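Side-chain contacts in dihydrodipicolinate synthase (Bacillus clausii KSM-K16, PDB 3E96), which probably catalyses the condensation in lysine biosynthesis that yields 4-hydroxy-tetrahydrodipicolinate, as a Schiff-base-forming TIM-barrel lyase of the DapA family: residues Glu249-Arg252 and Gly258-Val261; Val263-Met268 and Gln273-Thr278. All coordinates share one frame; numbering follows the deposited sequence.

Interaction 1. Residues Glu249-Arg252 and Gly258-Val261; sequences EDLR and GNNV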
ATOM      1  N   GLU B 249       7.112  20.368   9.088  1.00 14.79           N
ATOM      2  CA  GLU B 249       6.528  19.035   9.153  1.00 14.84           C
ATOM      3  C   GLU B 249       5.029  19.071   8.870  1.00 15.92           C
ATOM      4  O   GLU B 249       4.492  18.157   8.239  1.00 13.69           O
ATOM      5  CB  GLU B 249       6.814  18.399  10.519  1.00 15.52           C
ATOM      6  CG  GLU B 249       8.289  18.044  10.710  1.00 14.41           C
ATOM      7  CD  GLU B 249       8.770  17.007   9.701  1.00 18.99           C
ATOM      8  OE1 GLU B 249       8.307  15.850   9.771  1.00 17.98           O
ATOM      9  OE2 GLU B 249       9.600  17.345   8.828  1.00 17.88           O
ATOM     10  N   ASP B 250       4.350  20.126   9.318  1.00 15.11           N
ATOM     11  CA  ASP B 250       2.918  20.233   9.058  1.00 17.17           C
ATOM     12  C   ASP B 250       2.653  20.463   7.574  1.00 16.67           C
ATOM     13  O   ASP B 250       1.670  19.962   7.030  1.00 14.38           O
ATOM     14  CB  ASP B 250       2.288  21.359   9.881  1.00 19.08           C
ATOM     15  CG  ASP B 250       2.173  21.005  11.347  1.00 20.39           C
ATOM     16  OD1 ASP B 250       2.105  19.798  11.666  1.00 22.11           O
ATOM     17  OD2 ASP B 250       2.135  21.932  12.183  1.00 22.97           O
ATOM     18  N   LEU B 251       3.536  21.211   6.917  1.00 14.55           N
ATOM     19  CA  LEU B 251       3.372  21.470   5.493  1.00 14.34           C
ATOM     20  C   LEU B 251       3.567  20.167   4.712  1.00 14.54           C
ATOM     21  O   LEU B 251       2.866  19.909   3.732  1.00 11.77           O
ATOM     22  CB  LEU B 251       4.375  22.522   5.026  1.00 17.06           C
ATOM     23  CG  LEU B 251       4.243  23.000   3.578  1.00 20.58           C
ATOM     24  CD1 LEU B 251       2.806  23.401   3.275  1.00 21.43           C
ATOM     25  CD2 LEU B 251       5.187  24.180   3.360  1.00 21.44           C
ATOM     26  N   ARG B 252       4.522  19.351   5.155  1.00 12.53           N
ATOM     27  CA  ARG B 252       4.785  18.059   4.526  1.00 13.68           C
ATOM     28  C   ARG B 252       3.583  17.135   4.736  1.00 13.04           C
ATOM     29  O   ARG B 252       3.279  16.284   3.900  1.00 12.56           O
ATOM     30  CB  ARG B 252       6.012  17.392   5.157  1.00 15.01           C
ATOM     31  CG  ARG B 252       7.348  18.047   4.842  1.00 16.91           C
ATOM     32  CD  ARG B 252       8.471  17.301   5.548  1.00 17.10           C
ATOM     33  NE  ARG B 252       8.569  15.914   5.098  1.00 16.39           N
ATOM     34  CZ  ARG B 252       9.258  14.967   5.730  1.00 17.83           C
ATOM     35  NH1 ARG B 252       9.908  15.254   6.850  1.00 17.72           N
ATOM     36  NH2 ARG B 252       9.309  13.736   5.236  1.00 14.58           N
ATOM     37  N   GLY B 258       0.276  13.534   1.569  1.00 12.62           N
ATOM     38  CA  GLY B 258       0.605  13.545   0.153  1.00 11.19           C
ATOM     39  C   GLY B 258       1.782  14.464  -0.145  1.00 10.82           C
ATOM     40  O   GLY B 258       2.537  14.232  -1.088  1.00 10.42           O
ATOM     41  N   ASN B 259       1.937  15.506   0.669  1.00 11.84           N
ATOM     42  CA  ASN B 259       3.012  16.492   0.513  1.00 13.43           C
ATOM     43  C   ASN B 259       4.342  16.071   1.140  1.00 13.94           C
ATOM     44  O   ASN B 259       5.347  16.768   0.988  1.00 14.34           O
ATOM     45  CB  ASN B 259       2.593  17.812   1.166  1.00 12.77           C
ATOM     46  CG  ASN B 259       2.055  18.822   0.174  1.00 13.77           C
ATOM     47  OD1 ASN B 259       1.729  18.483  -0.960  1.00 15.42           O
ATOM     48  ND2 ASN B 259       1.952  20.076   0.609  1.00 13.99           N
ATOM     49  N   ASN B 260       4.348  14.933   1.828  1.00 14.51           N
ATOM     50  CA  ASN B 260       5.531  14.469   2.548  1.00 13.07           C
ATOM     51  C   ASN B 260       6.902  14.592   1.883  1.00 13.90           C
ATOM     52  O   ASN B 260       7.848  15.097   2.496  1.00 13.36           O
ATOM     53  CB  ASN B 260       5.319  13.026   3.011  1.00 17.68           C
ATOM     54  CG  ASN B 260       6.397  12.566   3.969  1.00 21.32           C
ATOM     55  OD1 ASN B 260       7.541  12.337   3.574  1.00 23.46           O
ATOM     56  ND2 ASN B 260       6.040  12.438   5.239  1.00 22.65           N
ATOM     57  N   VAL B 261       7.021  14.132   0.643  1.00 11.90           N
ATOM     58  CA  VAL B 261       8.303  14.195  -0.055  1.00 12.08           C
ATOM     59  C   VAL B 261       8.409  15.375  -1.011  1.00 13.12           C
ATOM     60  O   VAL B 261       9.460  16.015  -1.103  1.00 13.20           O
ATOM     61  CB  VAL B 261       8.566  12.891  -0.850  1.00 11.76           C
ATOM     62  CG1 VAL B 261       9.863  13.016  -1.663  1.00 12.43           C
ATOM     63  CG2 VAL B 261       8.658  11.707   0.110  1.00 13.48           C
TER
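Arg252 and Asn260 bring their backbones together where the chain turns back on itself: helix 235-252 reaches its last turn at 249-252, and after five residues of loop the segment 258-261, which leads to helix 262-270, passes the end of that turn. The CA atoms of Arg252 and Asn260 lie 4.2 Å apart.

The side chain of Arg252 does most of the joining. With chi3 at 62° its chain bends, and the guanidinium swings round to grip Asn260 side-on through two nitrogens. NE of Arg252 donates to the backbone O of Asn260 at 2.8 Å; that O lies near the guanidinium plane, and NE meets one of its lone pairs. NH2 meets OD1 of Asn260 at 2.8 Å as well, yet less ideally, because it stands above the amide's carbonyl plane; the two flat groups are turned 70° from each other. The remaining terminal nitrogen, NH1, makes a salt bridge back to Glu249 in the same helical turn, whose OE2, 2.9 Å from NH1, offers its syn lone pair. Held by partners at NE, NH2 and NH1, the guanidinium has little freedom to rotate. Asn259 adds a second link, its ND2 donating to the backbone O of Leu251 over 3.3 Å, with the acceptor in the plane of the amide; ND2 also bonds to Asp289.

The contact is buried where the C-terminal helices that follow the barrel meet it. Helix 262-270 packs on Leu251 and Arg252 through Val263 and Ile264, helix 287-299 meets Leu251, and Tyr119 of the second subunit packs on Asn260.

Interaction 2. Residues Val263-Met268 and Gln273-Thr278; sequences VIKEAM and QNAGVT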
ATOM      1  N   VAL B 263       7.298  18.322  -0.769  1.00 13.07           N
ATOM      2  CA  VAL B 263       7.650  19.556  -0.055  1.00 13.80           C
ATOM      3  C   VAL B 263       9.165  19.585   0.177  1.00 13.91           C
ATOM      4  O   VAL B 263       9.813  20.629   0.025  1.00 14.27           O
ATOM      5  CB  VAL B 263       6.929  19.659   1.315  1.00 13.62           C
ATOM      6  CG1 VAL B 263       7.548  20.778   2.158  1.00 13.96           C
ATOM      7  CG2 VAL B 263       5.446  19.938   1.098  1.00 12.83           C
ATOM      8  N   ILE B 264       9.727  18.436   0.547  1.00 12.87           N
ATOM      9  CA  ILE B 264      11.166  18.339   0.773  1.00 13.97           C
ATOM     10  C   ILE B 264      11.934  18.660  -0.515  1.00 14.49           C
ATOM     11  O   ILE B 264      12.888  19.450  -0.506  1.00 13.57           O
ATOM     12  CB  ILE B 264      11.566  16.918   1.251  1.00 14.22           C
ATOM     13  CG1 ILE B 264      11.073  16.693   2.681  1.00 15.42           C
ATOM     14  CG2 ILE B 264      13.080  16.743   1.192  1.00 15.66           C
ATOM     15  CD1 ILE B 264      11.356  15.302   3.216  1.00 17.52           C
ATOM     16  N   LYS B 265      11.512  18.055  -1.621  1.00 11.84           N
ATOM     17  CA  LYS B 265      12.186  18.275  -2.897  1.00 14.04           C
ATOM     18  C   LYS B 265      12.106  19.698  -3.427  1.00 15.00           C
ATOM     19  O   LYS B 265      13.095  20.226  -3.945  1.00 15.44           O
ATOM     20  CB  LYS B 265      11.665  17.289  -3.950  1.00 12.21           C
ATOM     21  CG  LYS B 265      12.148  15.855  -3.707  1.00 11.98           C
ATOM     22  CD  LYS B 265      11.825  14.916  -4.864  1.00 12.02           C
ATOM     23  CE  LYS B 265      12.440  13.538  -4.621  1.00 11.25           C
ATOM     24  NZ  LYS B 265      12.026  12.524  -5.644  1.00 10.55           N
ATOM     25  N   GLU B 266      10.949  20.333  -3.306  1.00 16.78           N
ATOM     26  CA  GLU B 266      10.837  21.700  -3.801  1.00 16.67           C
ATOM     27  C   GLU B 266      11.554  22.669  -2.864  1.00 17.69           C
ATOM     28  O   GLU B 266      12.041  23.713  -3.297  1.00 18.03           O
ATOM     29  CB  GLU B 266       9.369  22.077  -4.007  1.00 17.25           C
ATOM     30  CG  GLU B 266       8.753  21.287  -5.158  1.00 16.11           C
ATOM     31  CD  GLU B 266       7.519  21.926  -5.754  1.00 18.09           C
ATOM     32  OE1 GLU B 266       7.343  23.158  -5.608  1.00 16.74           O
ATOM     33  OE2 GLU B 266       6.731  21.195  -6.391  1.00 17.82           O
ATOM     34  N   ALA B 267      11.649  22.311  -1.587  1.00 16.73           N
ATOM     35  CA  ALA B 267      12.360  23.146  -0.623  1.00 16.74           C
ATOM     36  C   ALA B 267      13.862  23.047  -0.921  1.00 17.71           C
ATOM     37  O   ALA B 267      14.574  24.061  -0.921  1.00 18.00           O
ATOM     38  CB  ALA B 267      12.074  22.675   0.798  1.00 17.12           C
ATOM     39  N   MET B 268      14.336  21.826  -1.176  1.00 15.48           N
ATOM     40  CA  MET B 268      15.749  21.591  -1.493  1.00 16.10           C
ATOM     41  C   MET B 268      16.142  22.384  -2.742  1.00 17.55           C
ATOM     42  O   MET B 268      17.194  23.034  -2.768  1.00 16.12           O
ATOM     43  CB  MET B 268      16.026  20.093  -1.744  1.00 15.62           C
ATOM     44  CG  MET B 268      15.907  19.179  -0.512  1.00 15.85           C
ATOM     45  SD  MET B 268      16.144  17.402  -0.847  1.00  5.15           S
ATOM     46  CE  MET B 268      14.622  16.978  -1.510  1.00 24.33           C
ATOM     47  N   GLN B 273      19.753  22.940  -3.789  1.00 19.69           N
ATOM     48  CA  GLN B 273      20.221  21.586  -3.529  1.00 18.02           C
ATOM     49  C   GLN B 273      19.497  20.751  -4.586  1.00 19.68           C
ATOM     50  O   GLN B 273      18.315  20.982  -4.860  1.00 20.71           O
ATOM     51  CB  GLN B 273      19.826  21.141  -2.117  1.00 18.92           C
ATOM     52  CG  GLN B 273      20.348  22.060  -1.014  1.00 19.48           C
ATOM     53  CD  GLN B 273      19.914  21.615   0.376  1.00 21.94           C
ATOM     54  OE1 GLN B 273      18.943  20.875   0.525  1.00 22.58           O
ATOM     55  NE2 GLN B 273      20.624  22.083   1.401  1.00 18.65           N
ATOM     56  N   ASN B 274      20.198  19.796  -5.187  1.00 18.15           N
ATOM     57  CA  ASN B 274      19.620  18.966  -6.242  1.00 18.23           C
ATOM     58  C   ASN B 274      18.702  17.854  -5.748  1.00 17.97           C
ATOM     59  O   ASN B 274      19.131  16.950  -5.038  1.00 18.32           O
ATOM     60  CB  ASN B 274      20.744  18.372  -7.087  1.00 18.30           C
ATOM     61  CG  ASN B 274      21.585  19.446  -7.754  1.00 21.77           C
ATOM     62  OD1 ASN B 274      22.814  19.443  -7.656  1.00 23.13           O
ATOM     63  ND2 ASN B 274      20.920  20.375  -8.431  1.00 19.31           N
ATOM     64  N   ALA B 275      17.436  17.921  -6.144  1.00 18.41           N
ATOM     65  CA  ALA B 275      16.467  16.917  -5.723  1.00 18.63           C
ATOM     66  C   ALA B 275      15.592  16.437  -6.867  1.00 19.27           C
ATOM     67  O   ALA B 275      15.107  15.305  -6.854  1.00 20.31           O
ATOM     68  CB  ALA B 275      15.595  17.478  -4.610  1.00 17.52           C
ATOM     69  N   GLY B 276      15.389  17.292  -7.860  1.00 18.82           N
ATOM     70  CA  GLY B 276      14.537  16.905  -8.966  1.00 18.20           C
ATOM     71  C   GLY B 276      13.087  16.907  -8.509  1.00 17.84           C
ATOM     72  O   GLY B 276      12.703  17.716  -7.665  1.00 17.71           O
ATOM     73  N   VAL B 277      12.287  15.987  -9.040  1.00 16.48           N
ATOM     74  CA  VAL B 277      10.871  15.919  -8.699  1.00 16.44           C
ATOM     75  C   VAL B 277      10.451  14.570  -8.126  1.00 15.08           C
ATOM     76  O   VAL B 277      11.249  13.637  -8.038  1.00 12.95           O
ATOM     77  CB  VAL B 277       9.997  16.171  -9.944  1.00 16.20           C
ATOM     78  CG1 VAL B 277      10.263  17.559 -10.500  1.00 17.89           C
ATOM     79  CG2 VAL B 277      10.294  15.103 -11.003  1.00 18.27           C
ATOM     80  N   THR B 278       9.186  14.484  -7.733  1.00 14.83           N
ATOM     81  CA  THR B 278       8.637  13.238  -7.213  1.00 15.31           C
ATOM     82  C   THR B 278       8.081  12.477  -8.413  1.00 15.58           C
ATOM     83  O   THR B 278       7.922  13.051  -9.494  1.00 15.98           O
ATOM     84  CB  THR B 278       7.472  13.489  -6.213  1.00 15.31           C
ATOM     85  OG1 THR B 278       6.521  14.396  -6.793  1.00 15.25           O
ATOM     86  CG2 THR B 278       7.996  14.062  -4.901  1.00 14.89           C
TER
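Lys265 extends from its helix past Ala275 to the backbone O of Val277. Its CG sits beside the backbone N and anti to the carbonyl carbon (chi1 -72°), and every later torsion is near 180°, which carries NZ to within 2.8 Å of that O of Val277. The ammonium approaches from above the carbonyl plane, and it also has a salt bridge to Glu58 and a bond to the O of Thr21. Along the way the aliphatic stem lies against its neighbours: CG of Lys265 is 3.9 Å from CB of Ala275, and its CD is 3.9 Å from CG2 of Thr278.

Helix 262-270 belongs to the helical C-terminal part that follows the eight-stranded TIM barrel in the DapA family, and here the chain leaving it doubles back along its flank. The turn is tied by Gln273 N to Met268 O at 2.8 Å. Beyond this bond the side chains of Met268 and Gln273 cross at about a right angle, with OE1 of Gln273 3.6 Å from CG of Met268, while NE2 of Gln273 bonds to the O of Leu218. Bent at chi3 (-79°), Met268 brings its CE to CB of Ala275, modelled at 3.3 Å, closer than usual for two carbons, so the exact spacing is doubtful.

Interactions 1 and 2 follow one another along the chain, their centres about 12 Å apart, and each pairs a helix with the loop that leaves it. They meet directly: NH2 of Arg252 lies 3.3 Å from CD1 of Ile264, and CG1 of Val261 lies 3.9 Å from CG2 of Thr278. Both lie near residues predicted for the active site, interaction 1 the nearer to Thr56. The side chain of Arg252 is about 4 Å from that of Thr56, the predicted pyruvate-binding residue, and that of Met268 about 7 Å from that of Thr56, while the side chain of Asn260 is about 8 Å from that of Tyr143, the predicted proton donor/acceptor. Glu58 touches Val261 and salt-bridges Lys265.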